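PDB 2FCJ: small TOPRIM domain protein from Geobacillus stearothermophilus, which is of unknown function but carries a Toprim domain, a fold found in topoisomerases, primases and some nucleases, and so probably acts on nucleic acids. Local coordinates for residues R67-F70 / R71-P75; G34-S37 / D38-E42; P93-H96 / L97-L101. All coordinates share one frame; numbering follows the deposited sequence. Where two conformers were deposited one is given.

Interactions 1 and 2 lie on the same side of the chain's centre and touch each other. Helix 61-73 is joined to the start of helix 38-47 and the loop before it by a salt bridge from Arg72 to Asp38, by Gln69 NE2 reaching Ile36 O, and by Phe70 packing on Leu41. Interaction 3 lies opposite, on helix 94-103, its centre about 24 Å from that of interaction 1 and about 27 Å from that of interaction 2. Interactions 1 and 3 are partly buried; interaction 2 is a surface contact. Their chemistry differs. Residues 67-75 pair two buried phenylalanines on a helix with three exposed arginines, 34-42 cap a helix, and 93-101 set a histidine ring against a valine methyl.

Interaction 1 of 3, residues R67-F70 / R71-P75; sequences RRQF and RRMFP
Phe70 turns its CG roughly at right angles to the backbone N (chi1 -88°), whereas Phe74 holds its CG anti to that atom (chi1 -163°). The two rings thus lie side by side and point the same way, one helical turn apart. They are nearly parallel but slid apart, with centroids 5.7 Å from each other, so there is little overlap. The touch is made by Phe70 CE2 and Phe74 CD2, at 3.6 Å. Arg71 folds back along the helix through a bend at chi3. One face of its guanidinium lies over Arg67 O and Arg68 CA, and its NH2 is 3.9 Å from Arg68 CB. Arg72 also bends at chi3, but in the opposite sense, and brings NH2 to 3.8 Å from Gln69 CG. The polar ends of Gln69 and Arg72 find their partners in Ile36 and Asp38, at the start of helix 38-47 and in the loop before it. Arg67 instead reaches the carbonyl of Leu80. The helix finishes here. Met73 N bonds Gln69 O at 2.8 Å, and Phe74 N bonds Phe70 O at the same length. Phe74 is the first residue to leave helical backbone angles. Leu41 lies against both phenylalanines, Leu55 against Phe70 and Val53 against Phe74. This is the C-terminal end of an amphipathic helix, the connecting helix of the beta-alpha-beta unit 52-56, 61-73, 78-80 in the parallel sheet of the Toprim domain.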
# COMPACT_ATOMS: atom_id res chain seq x y z
N ARG A 67 3.78 3.62 9.78
CA ARG A 67 4.15 2.23 10.03
C ARG A 67 4.09 1.88 11.50
O ARG A 67 3.63 0.79 11.88
CB ARG A 67 5.53 1.91 9.49
CG ARG A 67 5.61 1.92 7.99
CD ARG A 67 6.88 1.25 7.55
NE ARG A 67 7.13 1.50 6.14
CZ ARG A 67 6.52 0.84 5.16
NH1 ARG A 67 5.66 -0.13 5.43
NH2 ARG A 67 6.81 1.14 3.89
N ARG A 68 4.56 2.78 12.35
CA ARG A 68 4.57 2.53 13.78
C ARG A 68 3.15 2.38 14.31
O ARG A 68 2.87 1.49 15.12
CB ARG A 68 5.28 3.66 14.51
CG ARG A 68 5.46 3.36 15.99
CD ARG A 68 6.32 4.40 16.67
NE ARG A 68 5.87 5.73 16.31
CZ ARG A 68 6.63 6.82 16.38
NH1 ARG A 68 7.87 6.75 16.84
NH2 ARG A 68 6.13 7.99 16.02
N GLN A 69 2.25 3.23 13.83
CA GLN A 69 0.85 3.14 14.22
C GLN A 69 0.27 1.79 13.81
O GLN A 69 -0.47 1.15 14.57
CB GLN A 69 0.05 4.27 13.59
CG GLN A 69 -1.36 4.34 14.11
CD GLN A 69 -2.18 5.35 13.38
OE1 GLN A 69 -1.85 5.77 12.27
NE2 GLN A 69 -3.28 5.76 14.00
N PHE A 70 0.58 1.38 12.59
CA PHE A 70 0.08 0.10 12.10
C PHE A 70 0.62 -1.08 12.90
O PHE A 70 -0.08 -2.06 13.10
CB PHE A 70 0.37 -0.09 10.60
CG PHE A 70 -0.71 0.47 9.70
CD1 PHE A 70 -0.97 1.82 9.64
CD2 PHE A 70 -1.50 -0.37 8.94
CE1 PHE A 70 -1.98 2.34 8.81
CE2 PHE A 70 -2.50 0.14 8.11
CZ PHE A 70 -2.73 1.49 8.06
N ARG A 71 1.89 -1.04 13.29
CA ARG A 71 2.45 -2.15 14.04
C ARG A 71 1.72 -2.33 15.37
O ARG A 71 1.55 -3.46 15.85
CB ARG A 71 3.96 -1.96 14.24
CG ARG A 71 4.78 -2.19 12.99
CD ARG A 71 6.22 -2.45 13.34
NE ARG A 71 6.78 -1.31 14.06
CZ ARG A 71 7.36 -0.27 13.47
NH1 ARG A 71 7.49 -0.26 12.15
NH2 ARG A 71 7.86 0.72 14.20
N ARG A 72 1.20 -1.22 15.89
CA ARG A 72 0.48 -1.20 17.17
C ARG A 72 -1.01 -1.54 16.98
O ARG A 72 -1.57 -2.33 17.75
CB ARG A 72 0.65 0.17 17.84
CG ARG A 72 -0.15 0.38 19.12
CD ARG A 72 0.20 1.71 19.81
NE ARG A 72 0.05 2.86 18.92
CZ ARG A 72 -1.09 3.51 18.70
NH1 ARG A 72 -2.20 3.14 19.34
NH2 ARG A 72 -1.13 4.54 17.86
N MET A 73 -1.65 -0.95 15.98
CA MET A 73 -3.12 -1.05 15.81
C MET A 73 -3.58 -2.14 14.82
O MET A 73 -4.73 -2.58 14.86
CB MET A 73 -3.69 0.30 15.36
CG MET A 73 -3.51 1.45 16.35
SD MET A 73 -4.46 1.22 17.86
CE MET A 73 -6.13 0.97 17.22
N PHE A 74 -2.71 -2.48 13.87
CA PHE A 74 -3.14 -3.30 12.73
C PHE A 74 -1.98 -4.21 12.35
O PHE A 74 -1.45 -4.12 11.26
CB PHE A 74 -3.52 -2.38 11.58
CG PHE A 74 -4.36 -3.04 10.48
CD1 PHE A 74 -4.59 -4.41 10.45
CD2 PHE A 74 -4.87 -2.25 9.46
CE1 PHE A 74 -5.36 -4.98 9.40
CE2 PHE A 74 -5.61 -2.82 8.43
CZ PHE A 74 -5.86 -4.17 8.42
N PRO A 75 -1.56 -5.08 13.27
CA PRO A 75 -0.38 -5.91 13.06
C PRO A 75 -0.55 -6.91 11.90
O PRO A 75 0.43 -7.40 11.37
CB PRO A 75 -0.23 -6.63 14.41
CG PRO A 75 -1.61 -6.61 15.00
CD PRO A 75 -2.15 -5.28 14.62

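Interaction 2 of 3, residues G34-S37 / D38-E42; sequences GTIS and DARLE
Ser37 OG accepts a hydrogen bond from Arg40 N at 3.0 Å, with an N-H...O angle of 162°. This is an N-cap: the hydroxyl oxygen serves an amide of the first helical turn, which has no earlier helical carbonyl to bond. OG is placed by a chi1 of 66°, which sets it between the backbone N and the carbonyl carbon of Ser37. The carbonyl of the same residue is used as well. Leu41 N donates to Ser37 O at 3.0 Å and lies close to the line of the C=O bond. One residue on, Glu42 N donates to Asp38 O. The aliphatic part of Arg40 lies by the cap, with its CG 3.2 Å from Ser37 OG. Ile36 adds an apolar contact. Its CG1 is 3.7 Å from Arg40 CB, and its CD1 is 3.9 Å from the same CB. The Asp38 carboxylate is satisfied from the next helix. OD1 accepts from Gln69 NE2, and OD2 forms a salt bridge with Arg72 NH1. Gln69 NE2 also donates to Ile36 O, so one amide group serves both the loop and the first residue of the helix. The segment 34-37 leads from strand 28-31 into helix 38-47. The start of that helix rests beside helix 61-73, with Leu41 packed on Gln69 and Met73.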
# COMPACT_ATOMS: atom_id res chain seq x y z
N GLY A 34 -3.31 11.23 4.71
CA GLY A 34 -2.50 11.77 5.79
C GLY A 34 -2.61 10.89 7.02
O GLY A 34 -2.62 9.66 6.91
N THR A 35 -2.73 11.50 8.19
CA THR A 35 -2.90 10.74 9.42
C THR A 35 -4.29 10.12 9.51
O THR A 35 -5.25 10.63 8.94
CB THR A 35 -2.66 11.61 10.66
OG1 THR A 35 -3.60 12.69 10.67
CG2 THR A 35 -1.24 12.16 10.65
N ILE A 36 -4.38 9.02 10.25
CA ILE A 36 -5.64 8.32 10.47
C ILE A 36 -5.73 8.03 11.97
O ILE A 36 -4.73 7.70 12.60
CB ILE A 36 -5.70 6.99 9.67
CG1 ILE A 36 -6.96 6.20 10.00
CG2 ILE A 36 -4.45 6.15 9.93
CD1 ILE A 36 -7.31 5.11 8.98
N SER A 37 -6.90 8.26 12.55
CA SER A 37 -7.04 8.03 13.97
C SER A 37 -6.93 6.55 14.30
O SER A 37 -7.26 5.67 13.48
CB SER A 37 -8.39 8.52 14.46
OG SER A 37 -9.43 7.74 13.89
N ASP A 38 -6.52 6.27 15.52
CA ASP A 38 -6.52 4.91 16.00
C ASP A 38 -7.88 4.26 15.78
O ASP A 38 -7.96 3.09 15.40
CB ASP A 38 -6.17 4.85 17.49
CG ASP A 38 -4.70 5.10 17.78
OD1 ASP A 38 -3.87 5.22 16.85
OD2 ASP A 38 -4.37 5.09 18.98
N ALA A 39 -8.96 4.96 16.11
CA ALA A 39 -10.29 4.37 16.02
C ALA A 39 -10.67 4.00 14.58
O ALA A 39 -11.24 2.95 14.33
CB ALA A 39 -11.33 5.31 16.62
N ARG A 40 -10.34 4.87 13.63
CA ARG A 40 -10.59 4.54 12.23
C ARG A 40 -9.74 3.36 11.76
O ARG A 40 -10.20 2.48 11.03
CB ARG A 40 -10.37 5.77 11.32
CG ARG A 40 -11.38 6.89 11.51
CD ARG A 40 -11.12 8.03 10.53
NE ARG A 40 -11.16 7.56 9.14
CZ ARG A 40 -12.17 7.78 8.30
NH1 ARG A 40 -12.12 7.29 7.07
NH2 ARG A 40 -13.22 8.48 8.70
N LEU A 41 -8.51 3.29 12.24
CA LEU A 41 -7.64 2.15 11.93
C LEU A 41 -8.17 0.85 12.52
O LEU A 41 -8.15 -0.18 11.85
CB LEU A 41 -6.23 2.43 12.43
CG LEU A 41 -5.15 1.51 11.89
CD1 LEU A 41 -5.30 1.35 10.37
CD2 LEU A 41 -3.78 2.03 12.24
N GLU A 42 -8.63 0.88 13.76
CA GLU A 42 -9.23 -0.30 14.37
C GLU A 42 -10.45 -0.75 13.57
O GLU A 42 -10.63 -1.95 13.34
CB GLU A 42 -9.64 -0.03 15.82
CG GLU A 42 -10.34 -1.19 16.53
CD GLU A 42 -10.70 -0.87 17.96
OE1 GLU A 42 -10.60 0.31 18.35
OE2 GLU A 42 -11.10 -1.80 18.69

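Interaction 3 of 3, residues P93-H96 / L97-L101; sequences PIWH and LAQVL
His96 and Val100 meet one turn apart in the first turns of an alpha-helix, 94-103, which packs on helix 13-22 through Ile94, Leu97 and Leu101. The contact is a CH-pi interaction. Val100 CG2 sits over one face of the imidazole, 4.0 Å from its centroid and 21° off the ring normal. With CG anti to the backbone N (chi1 172°), the His96 ring lies where its face meets this methyl. His96 NE2 accepts a hydrogen bond from Asp83 N, and the ring also meets that of Tyr86. Replacing the imidazole with an alanine side chain is likely to leave Asp83 N without its acceptor and the Val100 methyl without the ring it packs on. Trp95 and Gln99 form the neighbouring pair. The amide plane stands 70° from the indole plane, and Gln99 CD lies at the ring's edge, 3.9 Å from Trp95 CE3. The glutamine chain runs back over the turn, its CG 3.2 Å from Trp95 O. Pro93, at the N-cap position, gives its carbonyl to Leu97 N. Each pair also shares a backbone bond: Gln99 N donates to Trp95 O at 2.9 Å. Val100 N donates to His96 O at 2.9 Å, and Val100 CG2 lies 3.4 Å from that same oxygen.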
# COMPACT_ATOMS: atom_id res chain seq x y z
N PRO A 93 10.23 5.41 -9.72
CA PRO A 93 9.81 5.14 -11.08
C PRO A 93 8.69 4.11 -11.11
O PRO A 93 8.62 3.22 -10.25
CB PRO A 93 11.06 4.54 -11.73
CG PRO A 93 12.18 4.84 -10.84
CD PRO A 93 11.62 5.01 -9.47
N ILE A 94 7.82 4.25 -12.09
CA ILE A 94 6.73 3.30 -12.26
C ILE A 94 7.22 1.84 -12.25
O ILE A 94 6.62 0.98 -11.61
CB ILE A 94 5.88 3.63 -13.50
CG1 ILE A 94 5.13 4.95 -13.29
CG2 ILE A 94 4.89 2.52 -13.78
CD1 ILE A 94 4.24 5.37 -14.46
N TRP A 95 8.34 1.57 -12.90
CA TRP A 95 8.82 0.20 -12.99
C TRP A 95 9.25 -0.31 -11.62
O TRP A 95 9.12 -1.50 -11.34
CB TRP A 95 9.94 0.06 -14.05
CG TRP A 95 11.16 0.81 -13.73
CD1 TRP A 95 11.48 2.05 -14.17
CD2 TRP A 95 12.19 0.41 -12.83
NE1 TRP A 95 12.68 2.44 -13.63
CE2 TRP A 95 13.14 1.45 -12.81
CE3 TRP A 95 12.43 -0.74 -12.08
CZ2 TRP A 95 14.28 1.39 -12.02
CZ3 TRP A 95 13.59 -0.81 -11.32
CH2 TRP A 95 14.50 0.25 -11.30
N HIS A 96 9.73 0.58 -10.75
CA HIS A 96 10.20 0.16 -9.43
C HIS A 96 8.99 -0.20 -8.57
O HIS A 96 8.96 -1.25 -7.93
CB HIS A 96 11.07 1.23 -8.74
CG HIS A 96 11.41 0.90 -7.32
ND1 HIS A 96 12.25 -0.14 -6.97
CD2 HIS A 96 11.07 1.49 -6.15
CE1 HIS A 96 12.40 -0.18 -5.66
NE2 HIS A 96 11.68 0.79 -5.14
N LEU A 97 7.97 0.65 -8.58
CA LEU A 97 6.74 0.36 -7.85
C LEU A 97 6.15 -0.95 -8.35
O LEU A 97 5.74 -1.82 -7.56
CB LEU A 97 5.76 1.49 -8.09
CG LEU A 97 4.41 1.37 -7.40
CD1 LEU A 97 4.58 1.17 -5.90
CD2 LEU A 97 3.54 2.58 -7.70
N ALA A 98 6.12 -1.13 -9.66
CA ALA A 98 5.63 -2.37 -10.23
C ALA A 98 6.41 -3.58 -9.72
O ALA A 98 5.82 -4.61 -9.39
CB ALA A 98 5.66 -2.31 -11.75
N GLN A 99 7.74 -3.46 -9.65
CA GLN A 99 8.56 -4.57 -9.15
C GLN A 99 8.35 -4.84 -7.66
O GLN A 99 8.36 -6.01 -7.25
CB GLN A 99 10.03 -4.32 -9.47
CG GLN A 99 10.33 -4.41 -10.97
CD GLN A 99 11.80 -4.51 -11.28
OE1 GLN A 99 12.64 -4.45 -10.37
NE2 GLN A 99 12.13 -4.57 -12.56
N VAL A 100 8.17 -3.79 -6.86
CA VAL A 100 7.86 -3.99 -5.44
C VAL A 100 6.58 -4.79 -5.29
O VAL A 100 6.52 -5.75 -4.52
CB VAL A 100 7.77 -2.64 -4.72
CG1 VAL A 100 7.21 -2.82 -3.31
CG2 VAL A 100 9.14 -1.99 -4.66
N LEU A 101 5.57 -4.43 -6.08
CA LEU A 101 4.29 -5.13 -6.01
C LEU A 101 4.37 -6.54 -6.57
O LEU A 101 3.77 -7.47 -6.02
CB LEU A 101 3.22 -4.31 -6.73
CG LEU A 101 2.94 -2.96 -6.07
CD1 LEU A 101 1.88 -2.18 -6.84
CD2 LEU A 101 2.57 -3.11 -4.59